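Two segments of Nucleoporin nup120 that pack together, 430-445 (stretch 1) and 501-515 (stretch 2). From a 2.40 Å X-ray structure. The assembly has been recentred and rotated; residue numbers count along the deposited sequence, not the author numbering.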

ATOM      1  N   HIS A 430       9.234   2.277   1.502  1.00 72.55           N
ATOM      2  CA  HIS A 430      10.368   2.714   2.308  1.00 82.04           C
ATOM      3  C   HIS A 430      10.503   4.206   2.474  1.00 84.79           C
ATOM      4  O   HIS A 430      11.364   4.672   3.222  1.00 89.36           O
ATOM      5  N   ASN A 431       9.647   4.966   1.789  1.00 72.08           N
ATOM      6  CA  ASN A 431       9.685   6.433   1.822  1.00 67.70           C
ATOM      7  C   ASN A 431      10.886   7.048   1.086  1.00 61.38           C
ATOM      8  O   ASN A 431      11.244   8.205   1.312  1.00 52.81           O
ATOM      9  N   THR A 432      11.499   6.266   0.203  1.00 53.52           N
ATOM     10  CA  THR A 432      12.520   6.775  -0.688  1.00 48.94           C
ATOM     11  C   THR A 432      11.806   7.318  -1.929  1.00 51.29           C
ATOM     12  O   THR A 432      10.644   6.987  -2.169  1.00 48.07           O
ATOM     13  N   SER A 433      12.499   8.148  -2.708  1.00 41.78           N
ATOM     14  CA  SER A 433      11.933   8.713  -3.928  1.00 43.78           C
ATOM     15  C   SER A 433      11.826   7.674  -5.032  1.00 41.10           C
ATOM     16  O   SER A 433      12.614   6.732  -5.093  1.00 41.26           O
ATOM     17  N   ILE A 434      10.858   7.886  -5.917  1.00 39.17           N
ATOM     18  CA  ILE A 434      10.684   7.085  -7.116  1.00 39.58           C
ATOM     19  C   ILE A 434      11.914   7.151  -8.025  1.00 40.06           C
ATOM     20  O   ILE A 434      12.291   6.143  -8.631  1.00 37.97           O
ATOM     21  N   GLU A 435      12.555   8.319  -8.092  1.00 35.89           N
ATOM     22  CA  GLU A 435      13.712   8.489  -8.973  1.00 39.10           C
ATOM     23  C   GLU A 435      14.865   7.562  -8.616  1.00 36.48           C
ATOM     24  O   GLU A 435      15.467   6.963  -9.505  1.00 39.72           O
ATOM     25  N   SER A 436      15.141   7.423  -7.319  1.00 38.31           N
ATOM     26  CA  SER A 436      16.207   6.538  -6.847  1.00 37.24           C
ATOM     27  C   SER A 436      15.988   5.089  -7.276  1.00 35.88           C
ATOM     28  O   SER A 436      16.947   4.385  -7.586  1.00 37.29           O
ATOM     29  N   ILE A 437      14.727   4.660  -7.321  1.00 35.10           N
ATOM     30  CA  ILE A 437      14.390   3.321  -7.820  1.00 36.68           C
ATOM     31  C   ILE A 437      14.634   3.236  -9.331  1.00 42.69           C
ATOM     32  O   ILE A 437      15.254   2.276  -9.811  1.00 36.43           O
ATOM     33  N   GLN A 438      14.177   4.253 -10.065  1.00 37.55           N
ATOM     34  CA  GLN A 438      14.356   4.300 -11.518  1.00 36.54           C
ATOM     35  C   GLN A 438      15.824   4.303 -11.922  1.00 36.83           C
ATOM     36  O   GLN A 438      16.227   3.561 -12.813  1.00 44.13           O
ATOM     37  N   VAL A 439      16.619   5.142 -11.267  1.00 37.19           N
ATOM     38  CA  VAL A 439      18.053   5.205 -11.550  1.00 39.02           C
ATOM     39  C   VAL A 439      18.756   3.919 -11.129  1.00 36.40           C
ATOM     40  O   VAL A 439      19.579   3.399 -11.877  1.00 46.13           O
ATOM     41  N   ALA A 440      18.415   3.397  -9.951  1.00 34.56           N
ATOM     42  CA  ALA A 440      18.930   2.099  -9.518  1.00 34.34           C
ATOM     43  C   ALA A 440      18.590   0.998 -10.528  1.00 42.33           C
ATOM     44  O   ALA A 440      19.420   0.139 -10.823  1.00 41.59           O
ATOM     45  N   LEU A 441      17.369   1.039 -11.057  1.00 43.09           N
ATOM     46  CA  LEU A 441      16.924   0.080 -12.062  1.00 48.41           C
ATOM     47  C   LEU A 441      17.787   0.102 -13.333  1.00 50.88           C
ATOM     48  O   LEU A 441      18.047  -0.951 -13.916  1.00 48.86           O
ATOM     49  N   LEU A 442      18.207   1.298 -13.752  1.00 53.13           N
ATOM     50  CA  LEU A 442      19.135   1.482 -14.875  1.00 57.54           C
ATOM     51  C   LEU A 442      20.417   0.667 -14.698  1.00 61.59           C
ATOM     52  O   LEU A 442      20.810  -0.100 -15.577  1.00 60.53           O
ATOM     53  N   SER A 443      21.048   0.843 -13.542  1.00 62.29           N
ATOM     54  CA  SER A 443      22.285   0.161 -13.182  1.00 60.15           C
ATOM     55  C   SER A 443      22.167  -1.364 -13.258  1.00 71.18           C
ATOM     56  O   SER A 443      23.142  -2.053 -13.565  1.00 79.34           O
ATOM     57  N   PHE A 444      20.971  -1.882 -12.985  1.00 79.59           N
ATOM     58  CA  PHE A 444      20.716  -3.326 -13.026  1.00 81.47           C
ATOM     59  C   PHE A 444      20.328  -3.780 -14.435  1.00 74.89           C
ATOM     60  O   PHE A 444      19.691  -4.821 -14.618  1.00 73.28           O
ATOM     61  N   GLN A 445      20.722  -2.974 -15.418  1.00 85.07           N
ATOM     62  CA  GLN A 445      20.506  -3.245 -16.839  1.00 86.11           C
ATOM     63  C   GLN A 445      21.694  -2.662 -17.616  1.00 90.28           C
ATOM     64  O   GLN A 445      22.842  -2.767 -17.168  1.00 91.39           O
ATOM     65  N   ASN A 501      19.936 -12.114  -2.238  1.00 38.35           N
ATOM     66  CA  ASN A 501      21.101 -11.224  -2.300  1.00 35.42           C
ATOM     67  C   ASN A 501      21.012 -10.185  -3.409  1.00 36.19           C
ATOM     68  O   ASN A 501      21.459  -9.046  -3.240  1.00 45.31           O
ATOM     69  N   GLU A 502      20.444 -10.572  -4.544  1.00 32.79           N
ATOM     70  CA  GLU A 502      20.225  -9.610  -5.616  1.00 33.76           C
ATOM     71  C   GLU A 502      19.230  -8.526  -5.178  1.00 32.00           C
ATOM     72  O   GLU A 502      19.472  -7.335  -5.378  1.00 39.00           O
ATOM     73  N   TRP A 503      18.123  -8.939  -4.569  1.00 29.29           N
ATOM     74  CA  TRP A 503      17.163  -7.972  -4.016  1.00 32.48           C
ATOM     75  C   TRP A 503      17.839  -7.069  -3.025  1.00 33.38           C
ATOM     76  O   TRP A 503      17.696  -5.851  -3.094  1.00 39.37           O
ATOM     77  N   GLU A 504      18.614  -7.653  -2.109  1.00 36.95           N
ATOM     78  CA  GLU A 504      19.365  -6.871  -1.139  1.00 38.67           C
ATOM     79  C   GLU A 504      20.268  -5.810  -1.769  1.00 39.00           C
ATOM     80  O   GLU A 504      20.262  -4.651  -1.328  1.00 44.07           O
ATOM     81  N   ARG A 505      21.027  -6.196  -2.793  1.00 34.70           N
ATOM     82  CA  ARG A 505      21.919  -5.253  -3.473  1.00 43.76           C
ATOM     83  C   ARG A 505      21.125  -4.098  -4.054  1.00 39.16           C
ATOM     84  O   ARG A 505      21.514  -2.936  -3.926  1.00 44.17           O
ATOM     85  N   PHE A 506      20.011  -4.430  -4.698  1.00 39.95           N
ATOM     86  CA  PHE A 506      19.164  -3.423  -5.302  1.00 37.98           C
ATOM     87  C   PHE A 506      18.639  -2.445  -4.246  1.00 38.30           C
ATOM     88  O   PHE A 506      18.678  -1.227  -4.450  1.00 36.81           O
ATOM     89  N   ALA A 507      18.183  -2.985  -3.115  1.00 33.19           N
ATOM     90  CA  ALA A 507      17.682  -2.174  -2.008  1.00 39.69           C
ATOM     91  C   ALA A 507      18.765  -1.262  -1.454  1.00 40.74           C
ATOM     92  O   ALA A 507      18.495  -0.096  -1.137  1.00 50.54           O
ATOM     93  N   LYS A 508      19.986  -1.784  -1.351  1.00 37.43           N
ATOM     94  CA  LYS A 508      21.133  -0.984  -0.896  1.00 43.97           C
ATOM     95  C   LYS A 508      21.455   0.158  -1.854  1.00 39.20           C
ATOM     96  O   LYS A 508      21.731   1.272  -1.420  1.00 46.29           O
ATOM     97  N   LEU A 509      21.403  -0.115  -3.154  1.00 38.34           N
ATOM     98  CA  LEU A 509      21.647   0.925  -4.151  1.00 37.73           C
ATOM     99  C   LEU A 509      20.585   2.020  -4.080  1.00 37.74           C
ATOM    100  O   LEU A 509      20.909   3.209  -4.105  1.00 34.90           O
ATOM    101  N   VAL A 510      19.325   1.603  -3.979  1.00 32.36           N
ATOM    102  CA  VAL A 510      18.213   2.530  -3.865  1.00 33.90           C
ATOM    103  C   VAL A 510      18.385   3.444  -2.649  1.00 36.07           C
ATOM    104  O   VAL A 510      18.364   4.668  -2.788  1.00 39.84           O
ATOM    105  N   ALA A 511      18.576   2.848  -1.474  1.00 36.00           N
ATOM    106  CA  ALA A 511      18.808   3.610  -0.243  1.00 35.11           C
ATOM    107  C   ALA A 511      20.051   4.483  -0.336  1.00 36.63           C
ATOM    108  O   ALA A 511      20.070   5.590   0.206  1.00 40.76           O
ATOM    109  N   TYR A 512      21.081   3.993  -1.026  1.00 40.53           N
ATOM    110  CA  TYR A 512      22.339   4.737  -1.152  1.00 44.58           C
ATOM    111  C   TYR A 512      22.161   6.001  -1.989  1.00 45.15           C
ATOM    112  O   TYR A 512      22.617   7.080  -1.610  1.00 47.97           O
ATOM    113  N   LEU A 513      21.491   5.860  -3.124  1.00 47.28           N
ATOM    114  CA  LEU A 513      21.213   6.999  -3.985  1.00 45.24           C
ATOM    115  C   LEU A 513      20.266   7.975  -3.310  1.00 50.47           C
ATOM    116  O   LEU A 513      20.499   9.190  -3.334  1.00 49.03           O
ATOM    117  N   ASP A 514      19.210   7.442  -2.694  1.00 40.22           N
ATOM    118  CA  ASP A 514      18.150   8.285  -2.175  1.00 36.71           C
ATOM    119  C   ASP A 514      18.594   9.095  -0.986  1.00 33.64           C
ATOM    120  O   ASP A 514      18.047  10.161  -0.727  1.00 35.69           O
ATOM    121  N   HIS A 515      19.578   8.575  -0.265  1.00 32.72           N
ATOM    122  CA  HIS A 515      20.110   9.229   0.918  1.00 36.60           C
ATOM    123  C   HIS A 515      20.790  10.538   0.615  1.00 36.01           C
ATOM    124  O   HIS A 515      20.840  11.423   1.466  1.00 40.26           O
TER

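The contact between the two stretches is anchored at one end by Asp514 (chi1 t), whose CA-to-CB bond points toward stretch 1. Its OD1 accepts two hydrogen bonds from Ser433, one from the backbone N (Ser433 N to Asp514 OD1, 2.8 Å) and one from the hydroxyl (Ser433 OG to Asp514 OD1, 2.8 Å). Ser433, chi1 p, is also the N-cap: its OG accepts from Ser436 N at 3.2 Å, so a single hydroxyl links the first turn of one helix to the carboxylate of the other. Ser436, likewise p, turns its OG back to Ser433 O (2.7 Å) while packing against Asp514 CB and Val510 CG1, each 3.6 Å from that OG. Thr432 (p) flanks the carboxylate, its CB 3.4 Å from Asp514 OD2, an oxygen that is hydrogen-bonded elsewhere in the structure.

Beyond this polar end the interface is mostly apolar. The helices cross at 128°, with their axes approaching to 8.5 Å, and the CA-to-CB bond of Ala440 points toward stretch 2. Its small side chain is a knob among Phe506, Leu509, Val510 and Leu513, with Ala440 CB 3.6 Å from Val510 CG2 and 3.8 Å from Phe506 CE1. Ile437 (m, t) and Val439 (t), whose CA-to-CB bonds point sideways, add to this packing through Ile437 CG1 to Val510 CG1 at 3.9 Å and Val439 CG1 to Leu513 CD1 at 3.8 Å.

Phe444 (m), just past the helix, covers the other end. Phe506 leaves its CA sideways in the t rotamer, but its ring swings inward and presents an edge to the Phe444 face, with planes at 83° and centroids 5.1 Å apart. Leu509 CD2 lies at the Phe444 ring edge, 3.9 Å from Phe444 CE1. Glu502 OE1 approaches Phe444 CE2 to 3.1 Å, while Glu502 OE2 forms a salt bridge with Arg505 NH1 (2.8 Å) within stretch 2.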

ATOM      1  CB  HIS A 430      11.661   2.114   1.773  1.00 82.75           C
ATOM      2  CG  HIS A 430      12.736   1.977   2.818  1.00 87.87           C
ATOM      3  ND1 HIS A 430      13.850   2.731   2.816  1.00109.60           N
ATOM      4  CD2 HIS A 430      12.823   1.147   3.934  1.00 87.62           C
ATOM      5  CE1 HIS A 430      14.619   2.394   3.867  1.00120.20           C
ATOM      6  NE2 HIS A 430      13.988   1.425   4.551  1.00105.88           N
ATOM      7  CB  ASN A 431       9.583   6.970   3.261  1.00 80.90           C
ATOM      8  CG  ASN A 431       8.323   6.507   3.973  1.00 96.33           C
ATOM      9  OD1 ASN A 431       7.982   5.322   3.954  1.00 94.62           O
ATOM     10  ND2 ASN A 431       7.629   7.443   4.616  1.00 94.51           N
ATOM     11  CB  THR A 432      13.538   5.683  -1.100  1.00 49.66           C
ATOM     12  OG1 THR A 432      12.923   4.767  -2.004  1.00 46.77           O
ATOM     13  CG2 THR A 432      14.063   4.920   0.108  1.00 51.71           C
ATOM     14  CB  SER A 433      12.794   9.869  -4.439  1.00 49.66           C
ATOM     15  OG  SER A 433      14.003   9.368  -4.999  1.00 52.55           O
ATOM     16  CB  ILE A 434       9.365   7.462  -7.848  1.00 44.26           C
ATOM     17  CG1 ILE A 434       8.270   6.446  -7.505  1.00 44.91           C
ATOM     18  CG2 ILE A 434       9.528   7.492  -9.364  1.00 45.33           C
ATOM     19  CD1 ILE A 434       7.733   6.548  -6.093  1.00 56.90           C
ATOM     20  CB  GLU A 435      14.177   9.943  -9.040  1.00 38.32           C
ATOM     21  CG  GLU A 435      13.278  10.830  -9.884  1.00 43.26           C
ATOM     22  CD  GLU A 435      12.063  11.328  -9.119  1.00 45.45           C
ATOM     23  OE1 GLU A 435      12.032  11.184  -7.875  1.00 46.26           O
ATOM     24  OE2 GLU A 435      11.143  11.875  -9.757  1.00 42.62           O
ATOM     25  CB  SER A 436      16.367   6.630  -5.335  1.00 35.44           C
ATOM     26  OG  SER A 436      15.230   6.111  -4.684  1.00 41.06           O
ATOM     27  CB  ILE A 437      12.948   2.890  -7.446  1.00 36.71           C
ATOM     28  CG1 ILE A 437      12.785   2.806  -5.916  1.00 39.52           C
ATOM     29  CG2 ILE A 437      12.588   1.557  -8.087  1.00 32.76           C
ATOM     30  CD1 ILE A 437      11.376   2.496  -5.436  1.00 34.89           C
ATOM     31  CB  GLN A 438      13.670   5.526 -12.117  1.00 37.83           C
ATOM     32  CG  GLN A 438      12.164   5.521 -11.997  1.00 43.83           C
ATOM     33  CD  GLN A 438      11.545   6.849 -12.378  1.00 42.33           C
ATOM     34  OE1 GLN A 438      12.221   7.878 -12.418  1.00 52.61           O
ATOM     35  NE2 GLN A 438      10.252   6.831 -12.667  1.00 43.63           N
ATOM     36  CB  VAL A 439      18.716   6.446 -10.917  1.00 43.65           C
ATOM     37  CG1 VAL A 439      20.231   6.378 -11.046  1.00 41.65           C
ATOM     38  CG2 VAL A 439      18.187   7.705 -11.587  1.00 35.46           C
ATOM     39  CB  ALA A 440      18.389   1.744  -8.150  1.00 33.35           C
ATOM     40  CB  LEU A 441      15.447   0.305 -12.407  1.00 46.80           C
ATOM     41  CG  LEU A 441      14.763  -0.776 -13.245  1.00 48.55           C
ATOM     42  CD1 LEU A 441      14.887  -2.138 -12.573  1.00 52.50           C
ATOM     43  CD2 LEU A 441      13.303  -0.418 -13.480  1.00 52.04           C
ATOM     44  CB  LEU A 442      19.507   2.959 -15.006  1.00 61.91           C
ATOM     45  CG  LEU A 442      19.033   3.841 -16.164  1.00 71.67           C
ATOM     46  CD1 LEU A 442      17.522   3.970 -16.242  1.00 79.58           C
ATOM     47  CD2 LEU A 442      19.670   5.214 -16.014  1.00 68.76           C
ATOM     48  CB  SER A 443      22.721   0.607 -11.779  1.00 65.20           C
ATOM     49  OG  SER A 443      23.771  -0.197 -11.270  1.00 83.17           O
ATOM     50  CB  PHE A 444      19.663  -3.726 -11.972  1.00 72.45           C
ATOM     51  CG  PHE A 444      20.241  -3.984 -10.599  1.00 72.45           C
ATOM     52  CD1 PHE A 444      21.056  -3.034  -9.970  1.00 71.23           C
ATOM     53  CD2 PHE A 444      19.972  -5.175  -9.927  1.00 62.41           C
ATOM     54  CE1 PHE A 444      21.594  -3.273  -8.711  1.00 62.45           C
ATOM     55  CE2 PHE A 444      20.504  -5.416  -8.662  1.00 59.64           C
ATOM     56  CZ  PHE A 444      21.318  -4.466  -8.057  1.00 65.73           C
ATOM     57  CB  GLN A 445      19.180  -2.633 -17.321  1.00 76.85           C
ATOM     58  CG  GLN A 445      17.934  -3.118 -16.583  1.00 73.51           C
ATOM     59  CD  GLN A 445      16.633  -2.534 -17.119  1.00 91.63           C
ATOM     60  OE1 GLN A 445      15.584  -3.176 -17.046  1.00 90.20           O
ATOM     61  NE2 GLN A 445      16.693  -1.316 -17.655  1.00 93.14           N
ATOM     62  CB  ASN A 501      22.401 -12.030  -2.443  1.00 34.37           C
ATOM     63  CG  ASN A 501      22.717 -12.869  -1.212  1.00 36.03           C
ATOM     64  OD1 ASN A 501      22.147 -12.676  -0.133  1.00 43.36           O
ATOM     65  ND2 ASN A 501      23.637 -13.805  -1.371  1.00 34.48           N
ATOM     66  CB  GLU A 502      19.772 -10.302  -6.905  1.00 32.71           C
ATOM     67  CG  GLU A 502      19.784  -9.402  -8.137  1.00 38.74           C
ATOM     68  CD  GLU A 502      21.169  -8.901  -8.536  1.00 40.56           C
ATOM     69  OE1 GLU A 502      21.281  -8.276  -9.607  1.00 54.33           O
ATOM     70  OE2 GLU A 502      22.148  -9.118  -7.800  1.00 44.57           O
ATOM     71  CB  TRP A 503      15.994  -8.687  -3.364  1.00 31.64           C
ATOM     72  CG  TRP A 503      14.906  -9.124  -4.316  1.00 30.14           C
ATOM     73  CD1 TRP A 503      14.596 -10.417  -4.717  1.00 40.78           C
ATOM     74  CD2 TRP A 503      13.934  -8.273  -5.003  1.00 29.65           C
ATOM     75  NE1 TRP A 503      13.531 -10.421  -5.581  1.00 36.64           N
ATOM     76  CE2 TRP A 503      13.087  -9.169  -5.791  1.00 32.64           C
ATOM     77  CE3 TRP A 503      13.683  -6.903  -5.036  1.00 36.61           C
ATOM     78  CZ2 TRP A 503      12.048  -8.693  -6.580  1.00 34.68           C
ATOM     79  CZ3 TRP A 503      12.634  -6.436  -5.829  1.00 31.34           C
ATOM     80  CH2 TRP A 503      11.837  -7.310  -6.581  1.00 36.05           C
ATOM     81  CB  GLU A 504      20.189  -7.763  -0.220  1.00 45.97           C
ATOM     82  CG  GLU A 504      20.938  -6.978   0.851  1.00 40.80           C
ATOM     83  CD  GLU A 504      21.337  -7.836   2.027  1.00 54.70           C
ATOM     84  OE1 GLU A 504      21.998  -8.876   1.807  1.00 51.44           O
ATOM     85  OE2 GLU A 504      20.993  -7.464   3.170  1.00 60.88           O
ATOM     86  CB  ARG A 505      22.702  -5.932  -4.599  1.00 43.83           C
ATOM     87  CG  ARG A 505      23.891  -6.743  -4.130  1.00 50.14           C
ATOM     88  CD  ARG A 505      24.579  -7.462  -5.286  1.00 47.58           C
ATOM     89  NE  ARG A 505      25.268  -8.645  -4.781  1.00 55.02           N
ATOM     90  CZ  ARG A 505      24.879  -9.902  -4.991  1.00 53.49           C
ATOM     91  NH1 ARG A 505      23.814 -10.169  -5.747  1.00 37.92           N
ATOM     92  NH2 ARG A 505      25.578 -10.897  -4.456  1.00 50.12           N
ATOM     93  CB  PHE A 506      18.014  -4.066  -6.073  1.00 34.67           C
ATOM     94  CG  PHE A 506      17.226  -3.087  -6.869  1.00 39.44           C
ATOM     95  CD1 PHE A 506      17.707  -2.618  -8.086  1.00 38.97           C
ATOM     96  CD2 PHE A 506      16.018  -2.591  -6.387  1.00 40.99           C
ATOM     97  CE1 PHE A 506      16.985  -1.690  -8.821  1.00 44.40           C
ATOM     98  CE2 PHE A 506      15.292  -1.660  -7.116  1.00 46.56           C
ATOM     99  CZ  PHE A 506      15.775  -1.208  -8.337  1.00 40.15           C
ATOM    100  CB  ALA A 507      17.106  -3.058  -0.911  1.00 40.70           C
ATOM    101  CB  LYS A 508      22.376  -1.851  -0.673  1.00 45.33           C
ATOM    102  CG  LYS A 508      22.431  -2.519   0.692  1.00 65.13           C
ATOM    103  CD  LYS A 508      23.856  -2.936   1.032  1.00 93.68           C
ATOM    104  CE  LYS A 508      23.965  -3.541   2.425  1.00111.39           C
ATOM    105  NZ  LYS A 508      23.522  -4.964   2.470  1.00115.65           N
ATOM    106  CB  LEU A 509      21.721   0.327  -5.557  1.00 35.35           C
ATOM    107  CG  LEU A 509      22.027   1.307  -6.694  1.00 45.81           C
ATOM    108  CD1 LEU A 509      23.219   2.207  -6.361  1.00 31.79           C
ATOM    109  CD2 LEU A 509      22.222   0.565  -8.021  1.00 38.70           C
ATOM    110  CB  VAL A 510      16.868   1.784  -3.802  1.00 33.57           C
ATOM    111  CG1 VAL A 510      15.742   2.733  -3.407  1.00 33.99           C
ATOM    112  CG2 VAL A 510      16.566   1.142  -5.144  1.00 29.06           C
ATOM    113  CB  ALA A 511      18.899   2.684   0.971  1.00 26.88           C
ATOM    114  CB  TYR A 512      23.460   3.855  -1.724  1.00 44.01           C
ATOM    115  CG  TYR A 512      24.712   4.620  -2.088  1.00 46.80           C
ATOM    116  CD1 TYR A 512      25.636   5.014  -1.108  1.00 48.90           C
ATOM    117  CD2 TYR A 512      24.972   4.960  -3.415  1.00 44.87           C
ATOM    118  CE1 TYR A 512      26.782   5.722  -1.451  1.00 44.65           C
ATOM    119  CE2 TYR A 512      26.108   5.666  -3.766  1.00 51.29           C
ATOM    120  CZ  TYR A 512      27.010   6.047  -2.789  1.00 50.14           C
ATOM    121  OH  TYR A 512      28.127   6.749  -3.175  1.00 45.39           O
ATOM    122  CB  LEU A 513      20.612   6.532  -5.306  1.00 46.64           C
ATOM    123  CG  LEU A 513      21.504   5.695  -6.224  1.00 42.45           C
ATOM    124  CD1 LEU A 513      20.694   5.308  -7.444  1.00 41.75           C
ATOM    125  CD2 LEU A 513      22.760   6.452  -6.630  1.00 38.10           C
ATOM    126  CB  ASP A 514      16.911   7.486  -1.788  1.00 36.95           C
ATOM    127  CG  ASP A 514      15.721   8.387  -1.505  1.00 36.42           C
ATOM    128  OD1 ASP A 514      15.199   9.013  -2.452  1.00 40.26           O
ATOM    129  OD2 ASP A 514      15.320   8.489  -0.337  1.00 38.45           O
ATOM    130  CB  HIS A 515      21.036   8.282   1.680  1.00 37.81           C
ATOM    131  CG  HIS A 515      21.435   8.790   3.038  1.00 43.89           C
ATOM    132  ND1 HIS A 515      20.555   9.377   3.884  1.00 45.72           N
ATOM    133  CD2 HIS A 515      22.666   8.784   3.690  1.00 41.24           C
ATOM    134  CE1 HIS A 515      21.190   9.727   5.017  1.00 40.29           C
ATOM    135  NE2 HIS A 515      22.484   9.366   4.897  1.00 43.14           N
TER